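Local coordinates for chemosensory protein (Mamestra brassicae, PDB 1N8V) that probably binds and carries long-chain hydrophobic ligands in insect chemosensation, and here encloses bromo-dodecanol molecules within an all-helical shell, at residues Asn19-Leu22 with Leu23-Tyr26; Glu83-Ala86 with Lys87-Thr91; Glu71-Ile74 with Lys75-Glu79. All coordinates share one frame; numbering follows the deposited sequence.

Contact 1 (Asn19-Leu22 with Leu23-Tyr26). With BDD (bromo-dodecanol), chain C.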
loop_
_atom_site.group_PDB
_atom_site.type_symbol
_atom_site.label_atom_id
_atom_site.label_comp_id
_atom_site.label_asym_id
_atom_site.label_seq_id
_atom_site.Cartn_x
_atom_site.Cartn_y
_atom_site.Cartn_z
ATOM N N ASN A 19 12.099 -5.538 -6.749
ATOM C CA ASN A 19 12.947 -4.518 -7.363
ATOM C C ASN A 19 12.837 -3.217 -6.592
ATOM O O ASN A 19 11.827 -2.504 -6.708
ATOM C CB ASN A 19 12.493 -4.292 -8.791
ATOM C CG ASN A 19 13.428 -3.421 -9.578
ATOM O OD1 ASN A 19 13.841 -2.367 -9.135
ATOM N ND2 ASN A 19 13.762 -3.867 -10.788
ATOM N N LYS A 20 13.872 -2.900 -5.838
ATOM C CA LYS A 20 13.878 -1.721 -4.979
ATOM C C LYS A 20 13.579 -0.424 -5.715
ATOM O O LYS A 20 12.849 0.424 -5.202
ATOM C CB LYS A 20 15.223 -1.599 -4.269
ATOM C CG LYS A 20 15.281 -0.426 -3.301
ATOM C CD LYS A 20 14.868 -0.825 -1.928
ATOM C CE LYS A 20 15.974 -1.668 -1.297
ATOM N NZ LYS A 20 15.575 -2.302 -0.011
ATOM N N ARG A 21 14.146 -0.255 -6.908
ATOM C CA ARG A 21 13.885 0.955 -7.680
ATOM C C ARG A 21 12.388 1.096 -7.999
ATOM O O ARG A 21 11.833 2.193 -7.917
ATOM C CB ARG A 21 14.706 0.985 -8.972
ATOM C CG ARG A 21 16.212 0.917 -8.757
ATOM C CD ARG A 21 16.877 2.256 -8.419
ATOM N NE ARG A 21 16.616 2.748 -7.071
ATOM C CZ ARG A 21 17.040 2.204 -5.929
ATOM N NH1 ARG A 21 16.734 2.779 -4.769
ATOM N NH2 ARG A 21 17.773 1.094 -5.926
ATOM N N LEU A 22 11.726 0.001 -8.354
ATOM C CA LEU A 22 10.306 0.073 -8.691
ATOM C C LEU A 22 9.482 0.346 -7.436
ATOM O O LEU A 22 8.563 1.163 -7.435
ATOM C CB LEU A 22 9.847 -1.222 -9.340
ATOM C CG LEU A 22 10.504 -1.706 -10.643
ATOM C CD1 LEU A 22 9.843 -2.969 -11.164
ATOM C CD2 LEU A 22 10.445 -0.616 -11.647
ATOM N N LEU A 23 9.815 -0.329 -6.349
ATOM C CA LEU A 23 9.086 -0.150 -5.106
ATOM C C LEU A 23 9.217 1.297 -4.577
ATOM O O LEU A 23 8.218 1.938 -4.194
ATOM C CB LEU A 23 9.586 -1.184 -4.100
ATOM C CG LEU A 23 9.029 -1.066 -2.688
ATOM C CD1 LEU A 23 7.495 -1.118 -2.659
ATOM C CD2 LEU A 23 9.652 -2.153 -1.785
ATOM N N VAL A 24 10.447 1.832 -4.572
ATOM C CA VAL A 24 10.674 3.182 -4.052
ATOM C C VAL A 24 9.933 4.250 -4.855
ATOM O O VAL A 24 9.476 5.238 -4.300
ATOM C CB VAL A 24 12.194 3.505 -3.946
ATOM C CG1 VAL A 24 12.456 4.999 -3.774
ATOM C CG2 VAL A 24 12.825 2.696 -2.821
ATOM N N ALA A 25 9.791 4.048 -6.156
ATOM C CA ALA A 25 9.042 5.000 -6.960
ATOM C C ALA A 25 7.601 5.088 -6.457
ATOM O O ALA A 25 7.064 6.191 -6.355
ATOM C CB ALA A 25 9.058 4.617 -8.422
ATOM N N TYR A 26 6.962 3.945 -6.152
ATOM C CA TYR A 26 5.597 3.986 -5.640
ATOM C C TYR A 26 5.556 4.567 -4.226
ATOM O O TYR A 26 4.696 5.382 -3.897
ATOM C CB TYR A 26 4.962 2.591 -5.612
ATOM C CG TYR A 26 4.608 2.033 -6.948
ATOM C CD1 TYR A 26 3.539 2.550 -7.664
ATOM C CD2 TYR A 26 5.311 0.981 -7.494
ATOM C CE1 TYR A 26 3.198 2.005 -8.919
ATOM C CE2 TYR A 26 4.999 0.455 -8.723
ATOM C CZ TYR A 26 3.936 0.960 -9.427
ATOM O OH TYR A 26 3.621 0.418 -10.672
HETATM O O1 BDD C . -4.104 -4.182 -7.472
HETATM C C1 BDD C . -3.003 -3.403 -7.916
HETATM C C2 BDD C . -3.440 -1.954 -8.107
HETATM C C3 BDD C . -2.426 -0.995 -7.499
HETATM C C4 BDD C . -1.279 -0.695 -8.454
HETATM C C5 BDD C . -0.121 -0.041 -7.706
HETATM C C6 BDD C . 0.813 -1.077 -7.076
HETATM C C7 BDD C . 1.783 -0.460 -6.069
HETATM C C8 BDD C . 2.323 -1.495 -5.081
HETATM C C9 BDD C . 3.466 -0.918 -4.253
HETATM C C10 BDD C . 2.963 -0.091 -3.077
HETATM C C11 BDD C . 4.090 0.392 -2.183
HETATM C C12 BDD C . 3.571 1.145 -0.959
HETATM BR BR BDD C . 3.169 2.675 -1.334
#
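Leu-22 and Leu-23, consecutive in the first turn of helix 20-30, point their side chains different ways. Leu-22 leans away from the following residues, and its side chain meets them only through CB, beside the peptide N of Leu-23; its carbonyl does more, Leu-22 O lying 3.3 Å from Tyr-26 CD2. Leu-23 turns inward instead, against Leu-17 of helix 13-17, and brings CD1 to 3.8 Å from C11 of the bromo-dodecanol. Val-24 rests its CG2 branch against Lys-20 O (3.3 Å). Its chi1 of 165° sets CG1 anti to the backbone N and leaves CG2 beside that N, facing the preceding turn. The same methyl touches the aliphatic part of Lys-20, whose NZ is salt-bridged to Glu-77.

The backbone beneath is a regular helix start. Leu-23 N donates to Asn-19 O at 3.0 Å, with an N-H...O angle of 167°. Asn-19 also caps the helix from its side chain, since Asn-19 OD1 accepts from Leu-22 N at 3.3 Å; that donor stands 49° out of the amide plane, not on a lone pair. The next bond in the series, Val-24 N to Lys-20 O, is 2.9 Å long, whereas Tyr-26 N reaches Leu-22 O only in a weak one.

Tyr-26 extends the lining begun by Leu-23. Its ring lays one face against the ligand chain, with C7 3.7 Å above the ring plane and over its centre. With an alanine in place of Tyr-26, the alkyl chain around C7 would probably lose its flat support, and a gap would be likely to open between ligand and helix. The whole is a capped helix N-terminus whose inward residues, Leu-23 and Tyr-26, form part of a bromo-dodecanol pocket.

Contact 2 (Glu83-Ala86 with Lys87-Thr91). With BDD (bromo-dodecanol), chain E.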
loop_
_atom_site.group_PDB
_atom_site.type_symbol
_atom_site.label_atom_id
_atom_site.label_comp_id
_atom_site.label_asym_id
_atom_site.label_seq_id
_atom_site.Cartn_x
_atom_site.Cartn_y
_atom_site.Cartn_z
ATOM N N GLU A 83 6.754 4.824 8.072
ATOM C CA GLU A 83 6.396 6.139 7.583
ATOM C C GLU A 83 5.035 6.116 6.931
ATOM O O GLU A 83 4.266 7.088 7.052
ATOM C CB GLU A 83 7.456 6.738 6.639
ATOM C CG GLU A 83 7.609 6.069 5.298
ATOM C CD GLU A 83 8.720 6.693 4.487
ATOM O OE1 GLU A 83 9.101 7.838 4.825
ATOM O OE2 GLU A 83 9.202 6.067 3.534
ATOM N N LEU A 84 4.680 5.012 6.266
ATOM C CA LEU A 84 3.376 4.924 5.614
ATOM C C LEU A 84 2.234 4.831 6.619
ATOM O O LEU A 84 1.230 5.511 6.505
ATOM C CB LEU A 84 3.337 3.722 4.662
ATOM C CG LEU A 84 4.075 3.888 3.346
ATOM C CD1 LEU A 84 4.220 2.545 2.659
ATOM C CD2 LEU A 84 3.334 4.828 2.443
ATOM N N THR A 85 2.371 3.944 7.599
ATOM C CA THR A 85 1.298 3.814 8.598
ATOM C C THR A 85 1.169 5.111 9.432
ATOM O O THR A 85 0.067 5.528 9.767
ATOM C CB THR A 85 1.452 2.530 9.426
ATOM O OG1 THR A 85 0.252 2.289 10.197
ATOM C CG2 THR A 85 2.621 2.614 10.403
ATOM N N ALA A 86 2.280 5.773 9.724
ATOM C CA ALA A 86 2.214 7.034 10.453
ATOM C C ALA A 86 1.498 8.136 9.666
ATOM O O ALA A 86 0.759 8.934 10.254
ATOM C CB ALA A 86 3.602 7.511 10.897
ATOM N N LYS A 87 1.728 8.206 8.357
ATOM C CA LYS A 87 1.111 9.246 7.553
ATOM C C LYS A 87 -0.370 8.975 7.294
ATOM O O LYS A 87 -1.222 9.858 7.455
ATOM C CB LYS A 87 1.859 9.409 6.215
ATOM C CG LYS A 87 1.172 10.389 5.241
ATOM C CD LYS A 87 2.036 10.656 4.019
ATOM C CE LYS A 87 1.265 11.398 2.931
ATOM N NZ LYS A 87 0.976 12.802 3.308
ATOM N N TYR A 88 -0.678 7.760 6.843
ATOM C CA TYR A 88 -2.051 7.422 6.435
ATOM C C TYR A 88 -2.949 6.857 7.543
ATOM O O TYR A 88 -4.166 6.866 7.409
ATOM C CB TYR A 88 -2.000 6.450 5.242
ATOM C CG TYR A 88 -1.651 7.166 3.943
ATOM C CD1 TYR A 88 -2.635 7.763 3.183
ATOM C CD2 TYR A 88 -0.342 7.247 3.491
ATOM C CE1 TYR A 88 -2.331 8.430 2.012
ATOM C CE2 TYR A 88 -0.021 7.910 2.334
ATOM C CZ TYR A 88 -1.025 8.492 1.584
ATOM O OH TYR A 88 -0.744 9.161 0.396
ATOM N N ASP A 89 -2.362 6.356 8.622
ATOM C CA ASP A 89 -3.148 5.785 9.729
ATOM C C ASP A 89 -2.609 6.323 11.055
ATOM O O ASP A 89 -2.197 5.552 11.907
ATOM C CB ASP A 89 -3.055 4.259 9.651
ATOM C CG ASP A 89 -4.040 3.530 10.537
ATOM O OD1 ASP A 89 -4.973 4.149 11.131
ATOM O OD2 ASP A 89 -3.915 2.282 10.692
ATOM N N PRO A 90 -2.637 7.647 11.240
ATOM C CA PRO A 90 -2.023 8.270 12.421
ATOM C C PRO A 90 -2.649 7.854 13.741
ATOM O O PRO A 90 -1.954 7.952 14.760
ATOM C CB PRO A 90 -2.227 9.779 12.159
ATOM C CG PRO A 90 -3.384 9.832 11.285
ATOM C CD PRO A 90 -3.190 8.669 10.333
ATOM N N THR A 91 -3.897 7.409 13.761
ATOM C CA THR A 91 -4.478 6.959 15.029
ATOM C C THR A 91 -4.288 5.451 15.214
ATOM O O THR A 91 -4.778 4.876 16.207
ATOM C CB THR A 91 -5.978 7.312 15.153
ATOM O OG1 THR A 91 -6.738 6.579 14.198
ATOM C CG2 THR A 91 -6.230 8.797 14.875
HETATM O O1 BDD E . -1.913 1.027 9.250
HETATM C C1 BDD E . -2.290 0.745 7.902
HETATM C C2 BDD E . -1.306 1.394 6.919
HETATM C C3 BDD E . -1.571 0.884 5.505
HETATM C C4 BDD E . -0.566 1.395 4.470
HETATM C C5 BDD E . -0.277 0.313 3.423
HETATM C C6 BDD E . -0.459 0.787 1.992
HETATM C C7 BDD E . -0.162 -0.318 0.974
HETATM C C8 BDD E . -1.280 -0.485 -0.031
HETATM C C9 BDD E . -0.861 -1.333 -1.224
HETATM C C10 BDD E . -2.003 -1.497 -2.229
HETATM C C11 BDD E . -1.954 -2.773 -3.074
HETATM C C12 BDD E . -3.335 -3.239 -3.637
HETATM BR BR BDD E . -3.058 -3.865 -5.100
HETATM O O HOH W 1 -0.267 3.661 12.524
#
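Thr-85 and Asp-89, one turn apart, both hold the hydroxyl O1 of bromo-dodecanol. Thr-85 OG1 is hydrogen-bonded to O1 at 2.7 Å, and O1 donates to Asp-89 OD2 at 2.8 Å, so the alcohol head is gripped by two side chains. Thr-85 contributes because OG1 lies anti to its backbone N (chi1 -168°), which places CG2 in the crowded position between N and the carbonyl carbon. The carboxylate is itself held by the loop that follows: Asp-89 OD1 accepts from Asn-93 N and OD2 from Trp-94 N, which probably limits how far it can swing.

A water completes the link between the two residues. It is bonded to Thr-85 OG1 at 2.8 Å and donates to Asp-89 O at 2.8 Å, bridging side chain and main chain where the helix ends. Asp-89 is the first residue to depart from helical backbone angles, yet Asp-89 N still donates to Thr-85 O at 2.8 Å, bent to 139° at the hydrogen. One residue earlier the helix is regular, Tyr-88 N meeting Leu-84 O at 3.0 Å and 171°. Leu-84 O also lies at the edge of the Tyr-88 ring, near its plane.

On its flanks this C-terminal end of helix 78-88 fits between two others. Leu-84, on the inward side, touches another bound bromo-dodecanol and packs on Val-30. Tyr-88 packs on Lys-44 and Leu-47 of helix 38-53 and bonds through OH to Val-30 O, at the end of helix 20-30. Beyond that helix, Glu-83 and Lys-87 form salt bridges with Arg-33 and Glu-32.

Contact 3 (Glu71-Ile74 with Lys75-Glu79); sequences EHLI and KNEIE
Leu-73 meets Glu-77 through CB, Leu-73 CD2 lying 3.9 Å from Glu-77 CB, and Glu-77 N donates to Leu-73 O at 2.8 Å with an N-H...O angle of 146°. Leu-73 is the buried, inward part of this turn, packed on Ile-80, Trp-81 and Leu-84 of helix 78-88; Ile-74 joins it, on Trp-81 and on Tyr-98, Glu-99 and Ala-102 of helix 95-102. The Glu-77 carboxylate runs off to a salt bridge with Lys-20.

The outer side is looser. Asn-76, exposed, sets CB over one face of the His-72 ring, offset toward its rim, 4.2 Å from the centroid and 20° off the normal, a CH-pi contact with ring and amide planes 52° apart. Glu-71 and Lys-75 run side by side, their aliphatic parts close (Glu-71 OE2 to Lys-75 CE 3.2 Å), but the charged ends stay 4.2 Å apart (Glu-71 OE2 to Lys-75 NZ), beyond a salt bridge, and the exposed lysine bonds through NZ to Ala-102 O.

Glu-77 is the single non-helical residue here, ending helix 60-76 and standing at the N-cap position of helix 78-88: a one-residue break between two consecutive helices in an all-helical fold.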
loop_
_atom_site.group_PDB
_atom_site.type_symbol
_atom_site.label_atom_id
_atom_site.label_comp_id
_atom_site.label_asym_id
_atom_site.label_seq_id
_atom_site.Cartn_x
_atom_site.Cartn_y
_atom_site.Cartn_z
ATOM N N GLU A 71 2.645 -7.086 4.246
ATOM C CA GLU A 71 3.468 -8.103 4.909
ATOM C C GLU A 71 4.933 -7.948 4.487
ATOM O O GLU A 71 5.853 -8.047 5.321
ATOM C CB GLU A 71 2.977 -9.523 4.583
ATOM C CG GLU A 71 3.764 -10.572 5.365
ATOM C CD GLU A 71 3.542 -12.000 4.914
ATOM O OE1 GLU A 71 3.059 -12.202 3.788
ATOM O OE2 GLU A 71 3.911 -12.914 5.690
ATOM N N HIS A 72 5.184 -7.716 3.198
ATOM C CA HIS A 72 6.545 -7.521 2.721
ATOM C C HIS A 72 7.211 -6.325 3.399
ATOM O O HIS A 72 8.367 -6.389 3.808
ATOM C CB HIS A 72 6.571 -7.299 1.199
ATOM C CG HIS A 72 7.949 -7.056 0.670
ATOM N ND1 HIS A 72 8.494 -5.806 0.460
ATOM C CD2 HIS A 72 8.925 -7.943 0.367
ATOM C CE1 HIS A 72 9.744 -5.939 0.041
ATOM N NE2 HIS A 72 10.020 -7.226 -0.043
ATOM N N LEU A 73 6.492 -5.207 3.500
ATOM C CA LEU A 73 7.069 -4.019 4.136
ATOM C C LEU A 73 7.362 -4.235 5.605
ATOM O O LEU A 73 8.431 -3.866 6.088
ATOM C CB LEU A 73 6.146 -2.813 3.962
ATOM C CG LEU A 73 5.854 -2.374 2.522
ATOM C CD1 LEU A 73 4.814 -1.250 2.540
ATOM C CD2 LEU A 73 7.139 -1.958 1.790
ATOM N N ILE A 74 6.418 -4.829 6.335
ATOM C CA ILE A 74 6.602 -5.075 7.758
ATOM C C ILE A 74 7.799 -5.976 8.024
ATOM O O ILE A 74 8.545 -5.754 8.990
ATOM C CB ILE A 74 5.315 -5.682 8.360
ATOM C CG1 ILE A 74 4.181 -4.657 8.370
ATOM C CG2 ILE A 74 5.599 -6.231 9.763
ATOM C CD1 ILE A 74 2.840 -5.227 8.764
ATOM N N LYS A 75 8.007 -6.975 7.171
ATOM C CA LYS A 75 9.133 -7.894 7.353
ATOM C C LYS A 75 10.472 -7.363 6.824
ATOM O O LYS A 75 11.503 -7.508 7.482
ATOM C CB LYS A 75 8.850 -9.217 6.664
ATOM C CG LYS A 75 7.726 -9.992 7.264
ATOM C CD LYS A 75 7.632 -11.342 6.587
ATOM C CE LYS A 75 6.614 -12.221 7.203
ATOM N NZ LYS A 75 6.823 -12.296 8.677
ATOM N N ASN A 76 10.465 -6.740 5.646
ATOM C CA ASN A 76 11.693 -6.378 4.937
ATOM C C ASN A 76 12.017 -4.900 4.738
ATOM O O ASN A 76 13.114 -4.548 4.328
ATOM C CB ASN A 76 11.666 -7.062 3.570
ATOM C CG ASN A 76 11.426 -8.567 3.680
ATOM O OD1 ASN A 76 12.215 -9.265 4.314
ATOM N ND2 ASN A 76 10.347 -9.068 3.075
ATOM N N GLU A 77 11.056 -4.020 4.993
ATOM C CA GLU A 77 11.257 -2.584 4.800
ATOM C C GLU A 77 10.583 -1.837 5.927
ATOM O O GLU A 77 9.680 -1.026 5.723
ATOM C CB GLU A 77 10.710 -2.105 3.447
ATOM C CG GLU A 77 11.371 -2.734 2.220
ATOM C CD GLU A 77 12.798 -2.278 1.990
ATOM O OE1 GLU A 77 13.309 -1.405 2.730
ATOM O OE2 GLU A 77 13.434 -2.811 1.041
ATOM N N ILE A 78 11.056 -2.107 7.135
ATOM C CA ILE A 78 10.438 -1.555 8.338
ATOM C C ILE A 78 10.299 -0.030 8.331
ATOM O O ILE A 78 9.266 0.491 8.706
ATOM C CB ILE A 78 11.229 -2.009 9.560
ATOM C CG1 ILE A 78 11.202 -3.540 9.658
ATOM C CG2 ILE A 78 10.679 -1.350 10.827
ATOM C CD1 ILE A 78 12.119 -4.092 10.726
ATOM N N GLU A 79 11.327 0.682 7.891
ATOM C CA GLU A 79 11.280 2.133 7.843
ATOM C C GLU A 79 10.175 2.638 6.903
ATOM O O GLU A 79 9.511 3.627 7.198
ATOM C CB GLU A 79 12.641 2.678 7.397
ATOM C CG GLU A 79 13.812 2.309 8.287
ATOM C CD GLU A 79 14.341 0.899 8.068
ATOM O OE1 GLU A 79 14.130 0.279 6.984
ATOM O OE2 GLU A 79 14.995 0.392 9.005
#

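How the contacts relate
All three contacts are local turns: the start of helix 20-30 (contact 1), the break between helices 60-76 and 78-88 (contact 3) and the end of helix 78-88 (contact 2). Contact 3 meets contact 1, centres 13 Å apart, through the salt bridge of Lys-20 with Glu-77, and contact 2, centres 14 Å apart, where Leu-73 CD1 packs on Leu-84 CD1 at 3.8 Å. Contacts 1 and 2 do not touch, their nearest atoms being about 7 Å apart. Contact 1 lines the alkyl chain of one bromo-dodecanol; Leu-84 of contact 2 touches that same molecule near its bromo end, while Thr-85 and Asp-89 bind the hydroxyl of a second.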